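Local coordinates for ABC transporter substrate-binding protein (Pseudomonas aeruginosa, PDB 6R6K) that probably binds ferrous iron in the periplasm as the substrate-binding component of an ABC transporter, with large conformational changes on binding, at residues A[56-61]-A[83-88]; A[114-119]-A[185-190]; A[213-218]-A[241-246]. All coordinates share one frame; numbering follows the deposited sequence.

Contact 1 (A[56-61]-A[83-88]). With EDO (1,2-ethanediol), chain U.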
loop_
_atom_site.group_PDB
_atom_site.type_symbol
_atom_site.label_atom_id
_atom_site.label_comp_id
_atom_site.label_asym_id
_atom_site.label_seq_id
_atom_site.Cartn_x
_atom_site.Cartn_y
_atom_site.Cartn_z
ATOM N N LEU A 56 14.933 -19.290 5.891
ATOM C CA LEU A 56 14.464 -18.162 6.712
ATOM C C LEU A 56 14.193 -18.509 8.169
ATOM O O LEU A 56 13.957 -19.670 8.489
ATOM C CB LEU A 56 13.216 -17.493 6.074
ATOM C CG LEU A 56 13.342 -17.085 4.614
ATOM C CD1 LEU A 56 12.042 -16.563 4.098
ATOM C CD2 LEU A 56 14.469 -16.086 4.410
ATOM N N ASP A 57 14.201 -17.492 9.052
ATOM C CA ASP A 57 13.938 -17.647 10.495
ATOM C C ASP A 57 12.558 -17.103 10.904
ATOM O O ASP A 57 12.009 -17.531 11.913
ATOM C CB ASP A 57 15.061 -17.000 11.344
ATOM C CG ASP A 57 16.456 -17.525 11.037
ATOM O OD1 ASP A 57 16.652 -18.770 11.081
ATOM O OD2 ASP A 57 17.352 -16.698 10.752
ATOM N N VAL A 58 12.018 -16.172 10.111
ATOM C CA VAL A 58 10.720 -15.523 10.281
ATOM C C VAL A 58 10.245 -14.948 8.933
ATOM O O VAL A 58 11.070 -14.632 8.070
ATOM C CB VAL A 58 10.769 -14.434 11.415
ATOM C CG1 VAL A 58 11.782 -13.332 11.123
ATOM C CG2 VAL A 58 9.386 -13.838 11.701
ATOM N N VAL A 59 8.922 -14.784 8.773
ATOM C CA VAL A 59 8.311 -14.153 7.604
ATOM C C VAL A 59 7.399 -13.035 8.117
ATOM O O VAL A 59 6.528 -13.308 8.929
ATOM C CB VAL A 59 7.558 -15.155 6.673
ATOM C CG1 VAL A 59 6.834 -14.441 5.522
ATOM C CG2 VAL A 59 8.503 -16.230 6.118
ATOM N N VAL A 60 7.609 -11.773 7.653
ATOM C CA VAL A 60 6.720 -10.654 7.992
ATOM C C VAL A 60 5.532 -10.676 6.996
ATOM O O VAL A 60 5.724 -10.763 5.785
ATOM C CB VAL A 60 7.430 -9.284 8.028
ATOM C CG1 VAL A 60 6.435 -8.158 8.204
ATOM C CG2 VAL A 60 8.505 -9.250 9.108
ATOM N N LEU A 61 4.311 -10.675 7.521
ATOM C CA LEU A 61 3.117 -10.713 6.680
ATOM C C LEU A 61 2.269 -9.458 6.800
ATOM O O LEU A 61 2.146 -8.894 7.883
ATOM C CB LEU A 61 2.244 -11.935 7.060
ATOM C CG LEU A 61 2.852 -13.342 6.839
ATOM C CD1 LEU A 61 2.028 -14.382 7.505
ATOM C CD2 LEU A 61 2.981 -13.669 5.357
ATOM N N PRO A 83 8.193 -19.054 12.265
ATOM C CA PRO A 83 7.571 -17.896 12.918
ATOM C C PRO A 83 7.089 -16.865 11.893
ATOM O O PRO A 83 7.718 -16.673 10.842
ATOM C CB PRO A 83 8.698 -17.349 13.808
ATOM C CG PRO A 83 9.585 -18.519 14.055
ATOM C CD PRO A 83 9.560 -19.283 12.776
ATOM N N VAL A 84 5.914 -16.278 12.142
ATOM C CA VAL A 84 5.370 -15.283 11.216
ATOM C C VAL A 84 5.023 -14.034 11.992
ATOM O O VAL A 84 4.559 -14.129 13.129
ATOM C CB VAL A 84 4.183 -15.763 10.311
ATOM C CG1 VAL A 84 4.575 -16.896 9.356
ATOM C CG2 VAL A 84 2.915 -16.080 11.096
ATOM N N ILE A 85 5.279 -12.856 11.402
ATOM C CA ILE A 85 4.911 -11.588 12.045
ATOM C C ILE A 85 3.646 -11.037 11.361
ATOM O O ILE A 85 3.637 -10.734 10.168
ATOM C CB ILE A 85 6.059 -10.548 12.166
ATOM C CG1 ILE A 85 7.224 -11.109 13.000
ATOM C CG2 ILE A 85 5.543 -9.227 12.759
ATOM C CD1 ILE A 85 8.498 -10.311 12.994
ATOM N N GLU A 86 2.562 -10.968 12.119
ATOM C CA GLU A 86 1.297 -10.409 11.633
ATOM C C GLU A 86 1.399 -8.882 11.856
ATOM O O GLU A 86 1.015 -8.371 12.915
ATOM C CB GLU A 86 0.131 -11.042 12.387
ATOM C CG GLU A 86 0.019 -12.520 12.120
ATOM C CD GLU A 86 -1.164 -13.234 12.752
ATOM O OE1 GLU A 86 -1.332 -14.432 12.438
ATOM O OE2 GLU A 86 -1.926 -12.614 13.534
ATOM N N ALA A 87 1.959 -8.167 10.834
ATOM C CA ALA A 87 2.286 -6.721 10.875
ATOM C C ALA A 87 1.111 -5.824 11.179
ATOM O O ALA A 87 1.306 -4.754 11.740
ATOM C CB ALA A 87 2.975 -6.280 9.567
ATOM N N ASN A 88 -0.109 -6.242 10.795
ATOM C CA ASN A 88 -1.322 -5.446 10.968
ATOM C C ASN A 88 -2.136 -5.785 12.187
ATOM O O ASN A 88 -3.269 -5.329 12.271
ATOM C CB ASN A 88 -2.201 -5.524 9.714
ATOM C CG ASN A 88 -1.624 -4.789 8.549
ATOM O OD1 ASN A 88 -1.619 -3.569 8.507
ATOM N ND2 ASN A 88 -1.123 -5.524 7.590
HETATM C C1 EDO U . 3.714 -11.682 15.299
HETATM O O1 EDO U . 4.076 -12.990 15.741
HETATM C C2 EDO U . 2.207 -11.442 15.371
HETATM O O2 EDO U . 2.002 -10.037 15.425
#

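Contact 2 (A[114-119]-A[185-190]). With EDO (1,2-ethanediol), chain L.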
loop_
_atom_site.group_PDB
_atom_site.type_symbol
_atom_site.label_atom_id
_atom_site.label_comp_id
_atom_site.label_asym_id
_atom_site.label_seq_id
_atom_site.Cartn_x
_atom_site.Cartn_y
_atom_site.Cartn_z
ATOM N N LEU A 114 -0.565 2.275 2.832
ATOM C CA LEU A 114 -0.683 3.588 2.215
ATOM C C LEU A 114 -1.087 4.687 3.225
ATOM O O LEU A 114 -1.269 5.845 2.862
ATOM C CB LEU A 114 -1.595 3.583 0.964
ATOM C CG LEU A 114 -1.177 2.673 -0.198
ATOM C CD1 LEU A 114 -2.119 2.835 -1.365
ATOM C CD2 LEU A 114 0.240 2.949 -0.637
ATOM N N SER A 115 -1.190 4.331 4.496
ATOM C CA SER A 115 -1.390 5.246 5.616
ATOM C C SER A 115 -0.033 5.324 6.365
ATOM O O SER A 115 0.627 4.295 6.547
ATOM C CB SER A 115 -2.491 4.730 6.531
ATOM O OG SER A 115 -2.522 5.349 7.811
ATOM N N ILE A 116 0.412 6.542 6.741
ATOM C CA ILE A 116 1.655 6.767 7.499
ATOM C C ILE A 116 1.477 6.283 8.953
ATOM O O ILE A 116 2.350 5.584 9.500
ATOM C CB ILE A 116 2.082 8.251 7.439
ATOM C CG1 ILE A 116 2.539 8.674 6.002
ATOM C CG2 ILE A 116 3.132 8.605 8.535
ATOM C CD1 ILE A 116 3.842 8.059 5.453
ATOM N N SER A 117 0.340 6.652 9.568
ATOM C CA SER A 117 0.032 6.251 10.943
ATOM C C SER A 117 -0.050 4.737 11.032
ATOM O O SER A 117 0.492 4.182 11.967
ATOM C CB SER A 117 -1.246 6.927 11.435
ATOM O OG SER A 117 -2.380 6.483 10.708
ATOM N N ALA A 118 -0.624 4.049 10.010
ATOM C CA ALA A 118 -0.688 2.575 9.988
ATOM C C ALA A 118 0.677 1.948 9.767
ATOM O O ALA A 118 0.964 0.898 10.334
ATOM C CB ALA A 118 -1.658 2.088 8.942
ATOM N N SER A 119 1.533 2.598 8.993
ATOM C CA SER A 119 2.894 2.129 8.736
ATOM C C SER A 119 3.716 2.158 9.996
ATOM O O SER A 119 4.523 1.256 10.197
ATOM C CB SER A 119 3.572 2.981 7.668
ATOM O OG SER A 119 2.994 2.675 6.413
ATOM N N ARG A 185 -8.329 8.785 3.888
ATOM C CA ARG A 185 -8.956 8.897 5.191
ATOM C C ARG A 185 -8.012 9.597 6.163
ATOM O O ARG A 185 -8.437 10.514 6.865
ATOM C CB ARG A 185 -9.343 7.509 5.726
ATOM C CG ARG A 185 -9.941 7.543 7.118
ATOM C CD ARG A 185 -10.157 6.189 7.696
ATOM N NE ARG A 185 -10.815 6.326 8.991
ATOM C CZ ARG A 185 -12.104 6.087 9.216
ATOM N NH1 ARG A 185 -12.895 5.670 8.231
ATOM N NH2 ARG A 185 -12.619 6.286 10.421
ATOM N N GLU A 186 -6.728 9.225 6.146
ATOM C CA GLU A 186 -5.713 9.787 7.039
ATOM C C GLU A 186 -5.460 11.277 6.809
ATOM O O GLU A 186 -5.162 11.999 7.754
ATOM C CB GLU A 186 -4.409 9.028 6.873
ATOM C CG GLU A 186 -3.463 9.279 8.019
ATOM C CD GLU A 186 -2.092 8.685 7.860
ATOM O OE1 GLU A 186 -1.825 8.092 6.798
ATOM O OE2 GLU A 186 -1.271 8.833 8.788
ATOM N N PHE A 187 -5.565 11.736 5.550
ATOM C CA PHE A 187 -5.252 13.116 5.222
ATOM C C PHE A 187 -6.517 13.964 5.145
ATOM O O PHE A 187 -6.460 15.116 4.727
ATOM C CB PHE A 187 -4.322 13.165 3.983
ATOM C CG PHE A 187 -2.951 12.614 4.398
ATOM C CD1 PHE A 187 -2.672 11.247 4.317
ATOM C CD2 PHE A 187 -1.990 13.444 4.977
ATOM C CE1 PHE A 187 -1.457 10.731 4.785
ATOM C CE2 PHE A 187 -0.769 12.926 5.423
ATOM C CZ PHE A 187 -0.515 11.574 5.333
ATOM N N GLY A 188 -7.593 13.438 5.734
ATOM C CA GLY A 188 -8.884 14.093 5.902
ATOM C C GLY A 188 -9.648 14.432 4.645
ATOM O O GLY A 188 -10.320 15.478 4.592
ATOM N N LEU A 189 -9.571 13.542 3.631
ATOM C CA LEU A 189 -10.311 13.728 2.388
ATOM C C LEU A 189 -11.631 12.986 2.490
ATOM O O LEU A 189 -11.660 11.834 2.959
ATOM C CB LEU A 189 -9.502 13.254 1.174
ATOM C CG LEU A 189 -8.442 14.216 0.650
ATOM C CD1 LEU A 189 -7.128 14.083 1.430
ATOM C CD2 LEU A 189 -8.151 13.922 -0.766
ATOM N N GLU A 190 -12.722 13.680 2.085
ATOM C CA GLU A 190 -14.108 13.204 2.120
ATOM C C GLU A 190 -14.478 12.595 0.778
ATOM O O GLU A 190 -14.623 13.320 -0.202
ATOM C CB GLU A 190 -15.102 14.343 2.483
ATOM C CG GLU A 190 -14.751 15.174 3.719
ATOM C CD GLU A 190 -14.758 14.523 5.099
ATOM O OE1 GLU A 190 -15.338 13.422 5.251
ATOM O OE2 GLU A 190 -14.185 15.129 6.035
HETATM C C1 EDO L . -5.252 7.986 10.955
HETATM O O1 EDO L . -4.374 9.040 11.283
HETATM C C2 EDO L . -6.564 8.539 10.360
HETATM O O2 EDO L . -7.065 7.558 9.467
#

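Contact 3 (A[213-218]-A[241-246]). With EDO (1,2-ethanediol), chain B.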
loop_
_atom_site.group_PDB
_atom_site.type_symbol
_atom_site.label_atom_id
_atom_site.label_comp_id
_atom_site.label_asym_id
_atom_site.label_seq_id
_atom_site.Cartn_x
_atom_site.Cartn_y
_atom_site.Cartn_z
ATOM N N ASP A 213 -20.023 8.749 -17.723
ATOM C CA ASP A 213 -21.403 9.006 -17.294
ATOM C C ASP A 213 -21.521 9.078 -15.763
ATOM O O ASP A 213 -22.242 9.931 -15.245
ATOM C CB ASP A 213 -22.364 7.934 -17.843
ATOM C CG ASP A 213 -22.649 8.034 -19.322
ATOM O OD1 ASP A 213 -22.623 9.164 -19.854
ATOM O OD2 ASP A 213 -22.908 6.981 -19.951
ATOM N N GLN A 214 -20.796 8.201 -15.051
ATOM C CA GLN A 214 -20.800 8.151 -13.589
ATOM C C GLN A 214 -20.070 9.366 -12.994
ATOM O O GLN A 214 -20.431 9.858 -11.920
ATOM C CB GLN A 214 -20.157 6.849 -13.092
ATOM C CG GLN A 214 -21.004 5.598 -13.289
ATOM C CD GLN A 214 -20.292 4.366 -12.785
ATOM O OE1 GLN A 214 -20.449 3.967 -11.631
ATOM N NE2 GLN A 214 -19.475 3.743 -13.630
ATOM N N LEU A 215 -19.053 9.845 -13.711
ATOM C CA LEU A 215 -18.208 10.964 -13.331
ATOM C C LEU A 215 -18.861 12.323 -13.525
ATOM O O LEU A 215 -18.790 13.139 -12.611
ATOM C CB LEU A 215 -16.870 10.863 -14.078
ATOM C CG LEU A 215 -15.639 10.376 -13.281
ATOM C CD1 LEU A 215 -15.931 9.146 -12.454
ATOM C CD2 LEU A 215 -14.511 10.066 -14.217
ATOM N N LYS A 216 -19.513 12.577 -14.690
ATOM C CA LYS A 216 -20.196 13.860 -14.936
ATOM C C LYS A 216 -21.390 14.085 -13.960
ATOM O O LYS A 216 -21.695 15.230 -13.604
ATOM C CB LYS A 216 -20.587 14.067 -16.419
ATOM C CG LYS A 216 -21.531 13.049 -17.028
ATOM C CD LYS A 216 -21.763 13.384 -18.512
ATOM C CE LYS A 216 -22.711 12.435 -19.210
ATOM N NZ LYS A 216 -22.963 12.844 -20.617
ATOM N N ALA A 217 -21.991 12.979 -13.479
ATOM C CA ALA A 217 -23.092 12.949 -12.522
ATOM C C ALA A 217 -22.649 13.408 -11.100
ATOM O O ALA A 217 -23.496 13.748 -10.272
ATOM C CB ALA A 217 -23.663 11.539 -12.464
ATOM N N LEU A 218 -21.328 13.429 -10.836
ATOM C CA LEU A 218 -20.731 13.820 -9.548
ATOM C C LEU A 218 -20.561 15.343 -9.414
ATOM O O LEU A 218 -20.475 16.039 -10.433
ATOM C CB LEU A 218 -19.389 13.072 -9.294
ATOM C CG LEU A 218 -19.458 11.540 -9.250
ATOM C CD1 LEU A 218 -18.095 10.932 -9.177
ATOM C CD2 LEU A 218 -20.276 11.047 -8.087
ATOM N N SER A 241 -16.065 14.832 -19.003
ATOM C CA SER A 241 -16.753 14.920 -17.714
ATOM C C SER A 241 -16.381 16.152 -16.841
ATOM O O SER A 241 -17.030 16.375 -15.821
ATOM C CB SER A 241 -16.579 13.627 -16.923
ATOM O OG SER A 241 -15.244 13.465 -16.490
ATOM N N GLY A 242 -15.358 16.913 -17.232
ATOM C CA GLY A 242 -14.903 18.092 -16.493
ATOM C C GLY A 242 -14.187 17.845 -15.168
ATOM O O GLY A 242 -13.903 18.795 -14.427
ATOM N N VAL A 243 -13.928 16.562 -14.830
ATOM C CA VAL A 243 -13.222 16.158 -13.606
ATOM C C VAL A 243 -11.711 16.112 -13.957
ATOM O O VAL A 243 -11.361 16.145 -15.139
ATOM C CB VAL A 243 -13.691 14.778 -13.041
ATOM C CG1 VAL A 243 -15.195 14.667 -12.792
ATOM C CG2 VAL A 243 -13.165 13.610 -13.875
ATOM N N LYS A 244 -10.848 16.023 -12.948
ATOM C CA LYS A 244 -9.405 15.887 -13.078
ATOM C C LYS A 244 -9.007 14.579 -12.385
ATOM O O LYS A 244 -9.225 14.408 -11.192
ATOM C CB LYS A 244 -8.664 17.099 -12.509
ATOM C CG LYS A 244 -8.254 18.095 -13.588
ATOM C CD LYS A 244 -6.793 18.524 -13.446
ATOM C CE LYS A 244 -5.999 18.663 -14.742
ATOM N NZ LYS A 244 -6.565 19.678 -15.683
ATOM N N LEU A 245 -8.472 13.643 -13.166
ATOM C CA LEU A 245 -8.108 12.309 -12.726
ATOM C C LEU A 245 -6.661 12.220 -12.235
ATOM O O LEU A 245 -5.749 12.646 -12.939
ATOM C CB LEU A 245 -8.422 11.308 -13.854
ATOM C CG LEU A 245 -8.828 9.930 -13.357
ATOM C CD1 LEU A 245 -10.177 9.549 -13.883
ATOM C CD2 LEU A 245 -7.807 8.904 -13.758
ATOM N N TYR A 246 -6.467 11.726 -10.987
ATOM C CA TYR A 246 -5.168 11.604 -10.346
ATOM C C TYR A 246 -4.873 10.170 -9.951
ATOM O O TYR A 246 -5.704 9.484 -9.378
ATOM C CB TYR A 246 -5.072 12.501 -9.114
ATOM C CG TYR A 246 -5.101 13.980 -9.428
ATOM C CD1 TYR A 246 -6.310 14.668 -9.529
ATOM C CD2 TYR A 246 -3.921 14.697 -9.633
ATOM C CE1 TYR A 246 -6.344 16.026 -9.840
ATOM C CE2 TYR A 246 -3.947 16.068 -9.915
ATOM C CZ TYR A 246 -5.160 16.726 -10.009
ATOM O OH TYR A 246 -5.199 18.076 -10.267
HETATM C C1 EDO B . -3.695 9.981 -14.684
HETATM O O1 EDO B . -3.664 11.193 -13.958
HETATM C C2 EDO B . -4.421 8.854 -13.911
HETATM O O2 EDO B . -4.878 7.829 -14.786
#

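Contact 1 (A[56-61]-A[83-88])
Val-59 gives its N-H to Pro-83 O and accepts from Ile-85 N at its own O (2.8 Å). One step on, Leu-61 N reaches Ile-85 O at 2.7 Å, and Ala-87 N closes the ladder on Leu-61 O. These four backbone bonds pair 59-61 in parallel with 83-87. The CG2 methyl of Val-58 lies against Ile-85 CG1 (3.7 Å); a chi1 of 60°, measured to CG1, leaves CG2 anti to the backbone N, on the side of Ile-85. Val-60 CG2 meets Ile-85 CD1 at 4.0 Å, and both valine CG2 methyls touch that CD1. On the other face of the sheet, Leu-61 CD1 slants across Val-84 and touches its CB at 3.8 Å. At the start of the pairing, Pro-83 CD sits 3.1 Å from Asp-57 O.

Along the outer edge of strand 84-86, an ethanediol hydrogen-bonds to Val-84 O and Glu-86 O. Farther out, helix 116-133 packs on Ile-85 through Glu-129 and Leu-130, while Tyr-16 and Val-20 of helix 14-24 pack on Val-60. Asp-57 OD2 accepts from Arg-8 N on neighbouring strand 7-11. With helix 68-76 linking the two strands, this is a beta-alpha-beta unit at the edge of a four-stranded parallel sheet.

Contact 2 (A[114-119]-A[185-190])
The Phe-187 ring meets Ile-116 CG1 at its edge, near the ring plane, with CZ as the nearest ring atom (4.3 Å), and the carboxylate of Glu-186 is spread across the N-terminus of helix 116-133. At the edge of the Arg-185 guanidinium, in its plane, lies O2 of an ethanediol. The core of the contact is a carboxylate bound at the capped N-terminus of helix 116-133, with Ser-115 as N-cap. Glu-186 reaches across as an extended chain, its CG anti to the backbone N (chi1 -163°). OE1 takes Ile-116 N at 2.7 Å with its syn lone pair, whereas Ser-117 N approaches OE2 from above the carboxylate plane, 37° out of it, at 2.8 Å. Each oxygen takes one backbone N-H, which fixes the carboxylate's rotation; the helix end would probably stabilise its negative charge. Arg-156 of helix 138-164 adds a salt bridge to OE2. The same arginine packs on Phe-187 beside Ala-159 and Leu-160, joining the contact to the long helix.

Helix 181-186 itself ends in a Schellman motif, with Gly-188 at the positive-phi position. On the receiving helix, Ser-115 OG accepts from Ala-118 N at 3.2 Å, with an angle of 160° at the hydrogen.

Contact 3 (A[213-218]-A[241-246])
Leu-215 and Val-243 meet with their side chains at about a right angle, Leu-215 CD2 resting 3.8 Å from Val-243 CG2. The valine methyl also lies 4.1 Å from Leu-215 CG, so the touch involves the leucine branch point as well as its tip. A chi1 of -54°, measured to CG1, puts Val-243 CG1 anti to the carbonyl carbon and CG2 between N and C, facing Leu-215 CD2; CG1 is turned to Leu-215 O. The same CD2 also meets Leu-245 CD1, more loosely, at 4.4 Å. Val-195 and Ile-237 also pack on Leu-215, Ile-237 touches Leu-245, and Ile-223 packs on Val-243.

The residues lie in an alpha/beta fold built round a four-stranded parallel sheet: helix 205-216 precedes strand 222-225, then helix 231-241 leads through Gly-242, with positive phi, into edge strand 244-247. Helix 205-216 thus meets the end of helix 231-241 and the start of strand 244-247, with Val-243 in the connection. Ser-241 comes up on the helix backbone, its CB 3.8 Å from Lys-216 N and its OG 3.9 Å from Leu-215 CB. That hydroxyl is hydrogen-bonded back to Ile-237 O. No hydrogen bond crosses between the segments. On the strand, Leu-245 O accepts from O1 of an ethanediol.

Along the chain the three contacts follow in series, each closing before the next opens. Contacts 1 and 3 lie on opposite sides of the chain's centre, their own centres about 42 Å apart. Each belongs to a four-stranded parallel sheet of order 2-1-3-4: contact 1 pairs the last two strands of the first sheet, and contact 3 packs helix 205-216 on the end of helix 231-241 and the start of edge strand 244-247. Contact 2 lies nearer the middle, its centre about 24 Å from either. Its helix 116-133 packs on contact 1, and its segment 185-190 runs into edge strand 190-195. Contact 2 therefore joins elements that pack on, or run into, the two sheets, consistent with a two-lobed metal-binding protein.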